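DUF1460 domain-containing protein (Legionella pneumophila subsp. pneumophila, PDB 2IM9) is of unknown function but belongs to an N-acetylmuramoyl-L-alanine amidase-like family of the papain-like peptidase clan, and so may act on peptidoglycan. Local coordinates at residues Pro78-Arg81 / Tyr82-Pro86; Trp141-Tyr144 / Asn145-Gly149. All blocks are in the same frame, centred on the assembly; numbering follows the deposited sequence.

Interaction 1. Residues Pro78-Arg81 / Tyr82-Pro86; sequences PNAR and YDQFP
Gln84 reaches back over Ala80 to close a tight irregular turn in the loop between helix 53-63 and helix 95-107, with an Asx turn at Asp83 on its returning arm. Three kinds of interaction are found in it. The first is polar: Gln84 NE2 donates to Ala80 O at 2.8 Å, the oxygen lying close to the amide plane of Gln84 and the nitrogen in the carbonyl plane of Ala80. With CG anti to its carbonyl carbon (chi1 -58°) and the chain extended beyond, the Gln84 amide meets a carbonyl four residues back. Its other end, OE1, accepts from the backbone N of Gln191 and, weakly, from a water that also accepts from Asn79 N, which helps fix the amide's rotation. In the Asx turn, Phe85 N donates to Asp83 OD1 at 3.2 Å, while Asp83 OD2 forms salt bridges with Arg133 and Arg189. The second kind is packing inside the turn, where Ala80 CB points inward, 3.3 Å from Asp83 O and also against Gln84 CG. The third, at the tip of the turn, is a CH-pi contact between sequence neighbours. Arg81 bends at chi2 (56°), beyond the CG that lies on the ring, and its guanidinium goes on to a salt bridge with Glu204 of helix 195-209. Arg81 CG itself lies over one face of the Tyr82 ring, 3.5 Å from the centroid and 15° off the normal.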
loop_
_atom_site.group_PDB
_atom_site.type_symbol
_atom_site.label_atom_id
_atom_site.label_comp_id
_atom_site.label_asym_id
_atom_site.label_seq_id
_atom_site.Cartn_x
_atom_site.Cartn_y
_atom_site.Cartn_z
ATOM N N PRO A 78 10.207 -12.040 13.961
ATOM C CA PRO A 78 10.574 -12.560 15.266
ATOM C C PRO A 78 11.837 -11.857 15.746
ATOM O O PRO A 78 12.704 -11.506 14.933
ATOM C CB PRO A 78 10.865 -14.049 14.976
ATOM C CG PRO A 78 10.036 -14.369 13.764
ATOM C CD PRO A 78 10.124 -13.098 12.927
ATOM N N ASN A 79 11.934 -11.631 17.049
ATOM C CA ASN A 79 13.106 -11.029 17.646
ATOM C C ASN A 79 13.337 -9.570 17.264
ATOM O O ASN A 79 14.387 -9.018 17.585
ATOM C CB ASN A 79 14.366 -11.860 17.325
ATOM C CG ASN A 79 14.170 -13.342 17.610
ATOM O OD1 ASN A 79 13.891 -13.722 18.748
ATOM N ND2 ASN A 79 14.322 -14.187 16.579
ATOM N N ALA A 80 12.370 -8.943 16.587
ATOM C CA ALA A 80 12.553 -7.549 16.190
ATOM C C ALA A 80 12.588 -6.617 17.401
ATOM O O ALA A 80 12.017 -6.926 18.444
ATOM C CB ALA A 80 11.452 -7.122 15.216
ATOM N N ARG A 81 13.247 -5.472 17.262
ATOM C CA ARG A 81 13.424 -4.580 18.412
ATOM C C ARG A 81 12.108 -3.897 18.786
ATOM O O ARG A 81 11.797 -3.761 19.972
ATOM C CB ARG A 81 14.509 -3.534 18.110
ATOM C CG ARG A 81 14.773 -2.525 19.276
ATOM C CD ARG A 81 15.128 -3.216 20.586
ATOM N NE ARG A 81 15.664 -2.257 21.559
ATOM C CZ ARG A 81 16.141 -2.602 22.748
ATOM N NH1 ARG A 81 16.156 -3.884 23.110
ATOM N NH2 ARG A 81 16.615 -1.671 23.563
ATOM N N TYR A 82 11.353 -3.437 17.780
ATOM C CA TYR A 82 10.158 -2.611 18.058
ATOM C C TYR A 82 8.843 -3.279 17.692
ATOM O O TYR A 82 7.839 -3.075 18.373
ATOM C CB TYR A 82 10.254 -1.240 17.353
ATOM C CG TYR A 82 11.552 -0.554 17.684
ATOM C CD1 TYR A 82 11.755 0.021 18.942
ATOM C CD2 TYR A 82 12.590 -0.499 16.747
ATOM C CE1 TYR A 82 12.992 0.628 19.273
ATOM C CE2 TYR A 82 13.821 0.118 17.057
ATOM C CZ TYR A 82 14.004 0.669 18.327
ATOM O OH TYR A 82 15.201 1.257 18.660
ATOM N N ASP A 83 8.827 -4.046 16.601
ATOM C CA ASP A 83 7.574 -4.608 16.106
ATOM C C ASP A 83 7.802 -6.034 15.631
ATOM O O ASP A 83 8.346 -6.248 14.550
ATOM C CB ASP A 83 7.005 -3.749 14.958
ATOM C CG ASP A 83 5.612 -4.192 14.524
ATOM O OD1 ASP A 83 5.146 -5.305 14.935
ATOM O OD2 ASP A 83 4.957 -3.413 13.792
ATOM N N GLN A 84 7.384 -6.993 16.459
ATOM C CA GLN A 84 7.686 -8.426 16.241
ATOM C C GLN A 84 6.563 -9.174 15.526
ATOM O O GLN A 84 6.502 -10.421 15.548
ATOM C CB GLN A 84 8.027 -9.092 17.588
ATOM C CG GLN A 84 9.230 -8.414 18.304
ATOM C CD GLN A 84 9.617 -9.112 19.612
ATOM O OE1 GLN A 84 8.799 -9.794 20.244
ATOM N NE2 GLN A 84 10.866 -8.929 20.018
ATOM N N PHE A 85 5.675 -8.422 14.873
ATOM C CA PHE A 85 4.733 -9.048 13.946
ATOM C C PHE A 85 5.506 -9.640 12.746
ATOM O O PHE A 85 6.653 -9.228 12.472
ATOM C CB PHE A 85 3.687 -8.032 13.484
ATOM C CG PHE A 85 2.400 -8.082 14.268
ATOM C CD1 PHE A 85 2.412 -8.053 15.672
ATOM C CD2 PHE A 85 1.180 -8.206 13.610
ATOM C CE1 PHE A 85 1.234 -8.114 16.403
ATOM C CE2 PHE A 85 -0.026 -8.260 14.343
ATOM C CZ PHE A 85 0.016 -8.203 15.748
ATOM N N PRO A 86 4.897 -10.614 12.047
ATOM C CA PRO A 86 5.625 -11.358 11.017
ATOM C C PRO A 86 6.060 -10.461 9.859
ATOM O O PRO A 86 5.434 -9.432 9.583
ATOM C CB PRO A 86 4.612 -12.387 10.503
ATOM C CG PRO A 86 3.296 -12.025 11.094
ATOM C CD PRO A 86 3.493 -11.049 12.202
HETATM O O HOH W 1 9.825 -12.580 18.726
#

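Interaction 2. Residues Trp141-Tyr144 / Asn145-Gly149; sequences WNNY and NQKRG
Asn145 lays its amide nitrogen over the indole of Trp141 in the last turns of helix 137-147. Asn145 ND2 stands 3.2 Å from Trp141 CD1, over one face of the ring and offset toward its rim, with the amide and ring planes 70° apart. Asn145 ND2 also gives a weak bond to Trp141 O, at 3.1 Å, beside the regular helical bond from Asn145 N, so one residue supplies that carbonyl with a regular donor and a weak second one. Two residues along, Lys147 NZ comes to 2.8 Å from Asn143 OD1, a hydrogen bond between side chains on the more exposed flank. Asn143 has CG anti to its backbone N (chi1 175°), which carries its amide toward the following turn, and the lysine chain bends at chi2 and chi4 to meet it.

The Asn145 amide is held from its other end by Arg148. Arg148 NE, at 2.8 Å from Asn145 OD1, and Arg148 NH2 grip that one oxygen side-on, in the guanidinium plane. Arg148 in turn is tied by NH1 to the carbonyls of Cys327 and Gln328, next to the Cys117-Cys327 disulfide. At the C-terminal end, Arg148 N still makes a regular helical bond to Tyr144 O; beyond it Gly149 turns to positive phi and its N bonds to Gln146 O, as part of a Schellman motif.

Farther out, Trp141 NE1 donates to Asn100 OD1, and its ring packs on Val99 and Leu103 of helix 95-107 and on Thr121 of helix 111-122. Trp141, Asn145 and Gln146 also touch Leu151, placing this helix end between those two helices and strand 151-153 at the sheet's edge.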
loop_
_atom_site.group_PDB
_atom_site.type_symbol
_atom_site.label_atom_id
_atom_site.label_comp_id
_atom_site.label_asym_id
_atom_site.label_seq_id
_atom_site.Cartn_x
_atom_site.Cartn_y
_atom_site.Cartn_z
ATOM N N TRP A 141 6.711 5.232 0.293
ATOM C CA TRP A 141 6.458 4.075 -0.569
ATOM C C TRP A 141 6.432 4.450 -2.039
ATOM O O TRP A 141 7.185 3.864 -2.848
ATOM C CB TRP A 141 5.142 3.387 -0.174
ATOM C CG TRP A 141 4.941 2.012 -0.771
ATOM C CD1 TRP A 141 5.495 0.835 -0.332
ATOM C CD2 TRP A 141 4.075 1.662 -1.862
ATOM N NE1 TRP A 141 5.062 -0.216 -1.110
ATOM C CE2 TRP A 141 4.195 0.260 -2.061
ATOM C CE3 TRP A 141 3.240 2.396 -2.706
ATOM C CZ2 TRP A 141 3.488 -0.421 -3.058
ATOM C CZ3 TRP A 141 2.532 1.721 -3.706
ATOM C CH2 TRP A 141 2.656 0.318 -3.868
ATOM N N ASN A 142 5.563 5.396 -2.408
ATOM C CA ASN A 142 5.542 5.856 -3.802
ATOM C C ASN A 142 6.935 6.348 -4.218
ATOM O O ASN A 142 7.457 5.955 -5.267
ATOM C CB ASN A 142 4.555 7.009 -3.988
ATOM C CG ASN A 142 3.106 6.567 -3.988
ATOM O OD1 ASN A 142 2.788 5.375 -3.937
ATOM N ND2 ASN A 142 2.211 7.540 -4.078
ATOM N N ASN A 143 7.529 7.213 -3.404
ATOM C CA ASN A 143 8.809 7.834 -3.763
ATOM C C ASN A 143 9.907 6.801 -4.031
ATOM O O ASN A 143 10.520 6.786 -5.113
ATOM C CB ASN A 143 9.226 8.811 -2.660
ATOM C CG ASN A 143 10.589 9.408 -2.903
ATOM O OD1 ASN A 143 10.790 10.137 -3.864
ATOM N ND2 ASN A 143 11.543 9.074 -2.035
ATOM N N TYR A 144 10.118 5.921 -3.061
ATOM C CA TYR A 144 11.192 4.934 -3.158
ATOM C C TYR A 144 10.936 3.879 -4.219
ATOM O O TYR A 144 11.873 3.469 -4.925
ATOM C CB TYR A 144 11.514 4.308 -1.793
ATOM C CG TYR A 144 12.203 5.280 -0.863
ATOM C CD1 TYR A 144 13.377 5.931 -1.252
ATOM C CD2 TYR A 144 11.680 5.563 0.395
ATOM C CE1 TYR A 144 14.007 6.842 -0.415
ATOM C CE2 TYR A 144 12.302 6.475 1.242
ATOM C CZ TYR A 144 13.466 7.111 0.828
ATOM O OH TYR A 144 14.097 8.003 1.652
ATOM N N ASN A 145 9.684 3.447 -4.363
ATOM C CA ASN A 145 9.392 2.410 -5.348
ATOM C C ASN A 145 9.355 2.945 -6.782
ATOM O O ASN A 145 9.586 2.195 -7.728
ATOM C CB ASN A 145 8.159 1.581 -4.943
ATOM C CG ASN A 145 8.455 0.653 -3.774
ATOM O OD1 ASN A 145 9.377 -0.163 -3.834
ATOM N ND2 ASN A 145 7.683 0.782 -2.688
ATOM N N GLN A 146 9.108 4.244 -6.933
ATOM C CA GLN A 146 9.243 4.895 -8.233
ATOM C C GLN A 146 10.719 5.055 -8.562
ATOM O O GLN A 146 11.154 4.714 -9.677
ATOM C CB GLN A 146 8.538 6.251 -8.259
ATOM C CG GLN A 146 7.021 6.159 -8.393
ATOM C CD GLN A 146 6.302 7.441 -7.964
ATOM O OE1 GLN A 146 5.067 7.458 -7.792
ATOM N NE2 GLN A 146 7.066 8.508 -7.761
ATOM N N LYS A 147 11.488 5.534 -7.584
ATOM C CA LYS A 147 12.928 5.788 -7.786
ATOM C C LYS A 147 13.675 4.533 -8.221
ATOM O O LYS A 147 14.559 4.600 -9.089
ATOM C CB LYS A 147 13.567 6.453 -6.550
ATOM C CG LYS A 147 13.112 7.908 -6.336
ATOM C CD LYS A 147 14.149 8.954 -6.756
ATOM C CE LYS A 147 13.576 10.385 -6.688
ATOM N NZ LYS A 147 13.077 10.792 -5.324
ATOM N N ARG A 148 13.284 3.381 -7.687
ATOM C CA ARG A 148 13.980 2.146 -8.012
ATOM C C ARG A 148 13.379 1.405 -9.209
ATOM O O ARG A 148 13.823 0.312 -9.576
ATOM C CB ARG A 148 14.095 1.262 -6.787
ATOM C CG ARG A 148 12.838 0.575 -6.407
ATOM C CD ARG A 148 13.043 -0.059 -5.070
ATOM N NE ARG A 148 11.889 -0.868 -4.732
ATOM C CZ ARG A 148 11.794 -2.171 -4.965
ATOM N NH1 ARG A 148 12.800 -2.824 -5.524
ATOM N NH2 ARG A 148 10.686 -2.817 -4.619
ATOM N N GLY A 149 12.376 2.018 -9.825
ATOM C CA GLY A 149 11.858 1.544 -11.104
ATOM C C GLY A 149 10.783 0.485 -11.038
ATOM O O GLY A 149 10.496 -0.176 -12.043
#

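Interactions 1 and 2 both join residues close in sequence, but in different settings: their centres lie 25 Å apart and their nearest atoms about 14 Å apart. Interaction 1 is a surface contact in an irregular loop, its turn supported by helix 195-209 and the residues leading into it. Interaction 2 lies deeper, its partly buried helix end packed against helices 95-107 and 111-122. Without helical bonding, 78-86 relies on a glutamine-to-carbonyl bond, an Asx turn and salt bridges to other parts of the chain; 141-149 adds amide-indole, amide-guanidinium and lysine-amide contacts to regular helical bonds. Helix 95-107, which follows the loop of interaction 1, receives Trp141 of interaction 2.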